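Local atomic coordinates of putative cytochrome P450 hydroxylase (Chondromyces apiculatus DSM 436, PDB entry 6GMF), a protein that probably acts as a heme-dependent cytochrome P450 monooxygenase that oxidises terpenes. Residues D119-T130 / S386-A397. Residues are numbered along the deposited sequence; the frame is centred on the assembly and turned at random.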
# COMPACT_ATOMS: atom_id res chain seq x y z
N ASP A 119 23.57 -2.87 6.12
CA ASP A 119 25.03 -2.70 5.95
C ASP A 119 25.36 -1.24 5.61
O ASP A 119 26.37 -0.80 6.03
CB ASP A 119 25.58 -3.64 4.88
CG ASP A 119 25.68 -5.08 5.33
OD1 ASP A 119 25.47 -5.32 6.50
OD2 ASP A 119 25.90 -5.93 4.48
N GLY A 120 24.53 -0.56 4.82
CA GLY A 120 24.75 0.85 4.49
C GLY A 120 24.64 1.76 5.70
O GLY A 120 25.03 2.89 5.57
N LEU A 121 24.15 1.26 6.84
CA LEU A 121 24.01 2.10 8.02
C LEU A 121 25.26 2.00 8.93
O LEU A 121 25.36 2.73 9.92
CB LEU A 121 22.74 1.66 8.77
CG LEU A 121 21.45 1.68 7.94
CD1 LEU A 121 20.26 1.35 8.79
CD2 LEU A 121 21.26 3.04 7.29
N ARG A 122 26.16 1.04 8.68
CA ARG A 122 27.30 0.78 9.60
C ARG A 122 28.18 2.03 9.67
O ARG A 122 28.38 2.74 8.64
CB ARG A 122 28.12 -0.43 9.15
CG ARG A 122 27.47 -1.77 9.46
CD ARG A 122 28.22 -2.91 8.79
NE ARG A 122 28.31 -2.74 7.34
CZ ARG A 122 29.01 -3.52 6.54
NH1 ARG A 122 29.54 -4.64 7.02
NH2 ARG A 122 29.20 -3.18 5.28
N GLY A 123 28.65 2.32 10.89
CA GLY A 123 29.58 3.41 11.19
C GLY A 123 28.86 4.74 11.37
O GLY A 123 29.50 5.74 11.64
N LYS A 124 27.52 4.73 11.19
CA LYS A 124 26.67 5.91 11.38
C LYS A 124 25.96 5.79 12.74
O LYS A 124 25.65 4.67 13.15
CB LYS A 124 25.56 6.02 10.33
CG LYS A 124 25.96 6.13 8.86
CD LYS A 124 24.78 5.76 7.95
CE LYS A 124 23.92 6.92 7.50
NZ LYS A 124 24.21 7.29 6.09
N SER A 125 25.67 6.92 13.39
CA SER A 125 24.82 6.88 14.59
C SER A 125 23.45 7.53 14.36
O SER A 125 22.58 7.42 15.23
CB SER A 125 25.50 7.47 15.81
OG SER A 125 25.93 8.78 15.53
N THR A 126 23.28 8.21 13.22
CA THR A 126 21.97 8.64 12.74
C THR A 126 21.80 8.20 11.28
O THR A 126 22.77 8.20 10.48
CB THR A 126 21.82 10.16 12.88
OG1 THR A 126 21.83 10.52 14.26
CG2 THR A 126 20.53 10.73 12.35
N PHE A 127 20.56 7.87 10.89
CA PHE A 127 20.29 7.64 9.48
C PHE A 127 18.85 8.08 9.16
O PHE A 127 18.02 8.22 10.07
CB PHE A 127 20.50 6.18 9.09
CG PHE A 127 19.56 5.19 9.74
CD1 PHE A 127 19.81 4.72 11.01
CD2 PHE A 127 18.45 4.71 9.07
CE1 PHE A 127 18.95 3.82 11.62
CE2 PHE A 127 17.59 3.80 9.67
CZ PHE A 127 17.82 3.38 10.96
N GLU A 128 18.60 8.33 7.87
CA GLU A 128 17.31 8.68 7.42
C GLU A 128 16.60 7.43 6.89
O GLU A 128 16.96 6.88 5.86
CB GLU A 128 17.42 9.81 6.40
CG GLU A 128 16.15 10.63 6.31
CD GLU A 128 15.11 9.88 5.54
OE1 GLU A 128 15.31 9.69 4.32
OE2 GLU A 128 14.12 9.47 6.16
N ALA A 129 15.64 6.94 7.68
CA ALA A 129 15.10 5.59 7.45
C ALA A 129 14.36 5.47 6.13
O ALA A 129 14.31 4.38 5.60
CB ALA A 129 14.22 5.21 8.60
N THR A 130 13.77 6.55 5.62
CA THR A 130 13.01 6.43 4.39
C THR A 130 13.96 6.20 3.22
O THR A 130 13.94 5.16 2.58
CB THR A 130 12.05 7.60 4.16
OG1 THR A 130 12.75 8.82 3.94
CG2 THR A 130 11.05 7.70 5.28
N SER A 386 7.26 11.58 5.59
CA SER A 386 7.98 12.22 4.50
C SER A 386 9.50 12.00 4.62
O SER A 386 10.21 11.96 3.62
CB SER A 386 7.64 13.69 4.42
OG SER A 386 8.09 14.37 5.57
N THR A 387 9.96 11.93 5.86
CA THR A 387 11.31 11.64 6.27
C THR A 387 11.22 11.03 7.68
O THR A 387 10.24 11.30 8.39
CB THR A 387 12.15 12.93 6.27
OG1 THR A 387 13.50 12.61 6.58
CG2 THR A 387 11.65 13.92 7.28
N LEU A 388 12.20 10.21 8.07
CA LEU A 388 12.22 9.60 9.37
C LEU A 388 13.66 9.44 9.84
O LEU A 388 14.24 8.34 9.83
CB LEU A 388 11.47 8.26 9.35
CG LEU A 388 11.25 7.61 10.73
CD1 LEU A 388 10.36 8.51 11.57
CD2 LEU A 388 10.65 6.22 10.65
N PRO A 389 14.29 10.55 10.29
CA PRO A 389 15.62 10.49 10.88
C PRO A 389 15.53 9.68 12.17
O PRO A 389 14.73 10.02 13.05
CB PRO A 389 15.98 11.96 11.08
CG PRO A 389 15.14 12.70 10.09
CD PRO A 389 13.82 11.94 10.13
N LEU A 390 16.39 8.64 12.28
CA LEU A 390 16.50 7.80 13.43
C LEU A 390 17.92 7.83 14.02
O LEU A 390 18.93 7.93 13.30
CB LEU A 390 16.21 6.37 12.98
CG LEU A 390 14.79 5.82 13.18
CD1 LEU A 390 13.70 6.88 13.35
CD2 LEU A 390 14.44 4.77 12.16
N ARG A 391 18.00 7.61 15.34
CA ARG A 391 19.27 7.45 16.02
C ARG A 391 19.38 5.98 16.41
O ARG A 391 18.49 5.46 17.05
CB ARG A 391 19.30 8.43 17.20
CG ARG A 391 20.41 8.24 18.23
CD ARG A 391 20.32 9.35 19.29
NE ARG A 391 19.84 10.63 18.76
CZ ARG A 391 20.61 11.53 18.14
NH1 ARG A 391 21.91 11.31 17.99
NH2 ARG A 391 20.08 12.64 17.65
N ALA A 392 20.44 5.31 15.92
CA ALA A 392 20.75 3.96 16.32
C ALA A 392 22.16 3.60 15.82
O ALA A 392 22.67 4.20 14.85
CB ALA A 392 19.74 2.99 15.77
N THR A 393 22.71 2.58 16.48
CA THR A 393 24.01 1.97 16.22
C THR A 393 23.81 0.62 15.54
O THR A 393 23.08 -0.20 16.07
CB THR A 393 24.77 1.63 17.51
OG1 THR A 393 23.97 0.78 18.33
CG2 THR A 393 25.16 2.83 18.33
N VAL A 394 24.57 0.35 14.48
CA VAL A 394 24.47 -0.91 13.78
C VAL A 394 25.44 -1.93 14.39
O VAL A 394 26.55 -1.58 14.81
CB VAL A 394 24.73 -0.72 12.27
CG1 VAL A 394 24.38 -1.96 11.48
CG2 VAL A 394 23.98 0.49 11.74
N ALA A 395 24.98 -3.19 14.46
CA ALA A 395 25.82 -4.38 14.61
C ALA A 395 25.82 -5.15 13.28
O ALA A 395 24.75 -5.39 12.71
CB ALA A 395 25.32 -5.23 15.75
N SER A 396 27.01 -5.52 12.78
CA SER A 396 27.17 -6.17 11.47
C SER A 396 26.30 -7.44 11.39
O SER A 396 25.87 -8.00 12.41
CB SER A 396 28.63 -6.47 11.17
OG SER A 396 29.18 -7.43 12.06
N ALA A 397 26.03 -7.86 10.14
CA ALA A 397 25.06 -8.93 9.82
C ALA A 397 25.49 -10.24 10.47
O ALA A 397 24.65 -11.06 10.83
CB ALA A 397 24.92 -9.08 8.32
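Phe127 and Leu390 are the hydrogen-bonded pair at the centre of an antiparallel strand pairing, in which the C-terminal strand 389-391 lies between 126-128 and 368-369 in a small three-stranded sheet away from the heme. Two backbone bonds close the pair: Phe127 N gives to Leu390 O, and Leu390 N returns a 2.8 Å bond to Phe127 O, almost straight at 176°. Past the Arg391 end of the C-terminal strand, Ala392 N also bonds to Ser125 O.

On the face carrying Phe127 and Leu390, both buried, Leu390 CB sits over the Phe127 ring, 4.2 Å from its centroid in a CH-pi contact, while Leu121 CD1 presses on the opposite ring face and Ala392 CB lies at the edge. Leu390 CD2 runs on to Ala129 CB, 3.6 Å away. Farther out, Val394 CG2 is wedged tightly against Leu121 CB at 3.4 Å, and its CG1 lies against Arg122 CG.

The other end is fastened by Glu128, the N-cap of helix 129-134. Its chain bends at chi2 (-76°), bringing OE2 to Leu388 N at 2.8 Å; Thr130 N meets the same oxygen at 3.0 Å from the opposite face of the carboxylate, and OE1 takes Val131 N. A glutamine here, with an NH2 in place of one carboxylate oxygen, would probably leave either Val131 N or the Leu388 N and Thr130 N pair facing a donor. Next to it, Ala129 N bonds to Leu388 O (2.9 Å), continuing the backbone hydrogen bonding one step past the paired strands.

This pairing of a short strand between helices 107-119 and 129-134 with the chain's last strand, which also pairs with 368-369 beyond helix 346-363, corresponds to the beta3 sheet of the cytochrome P450 fold.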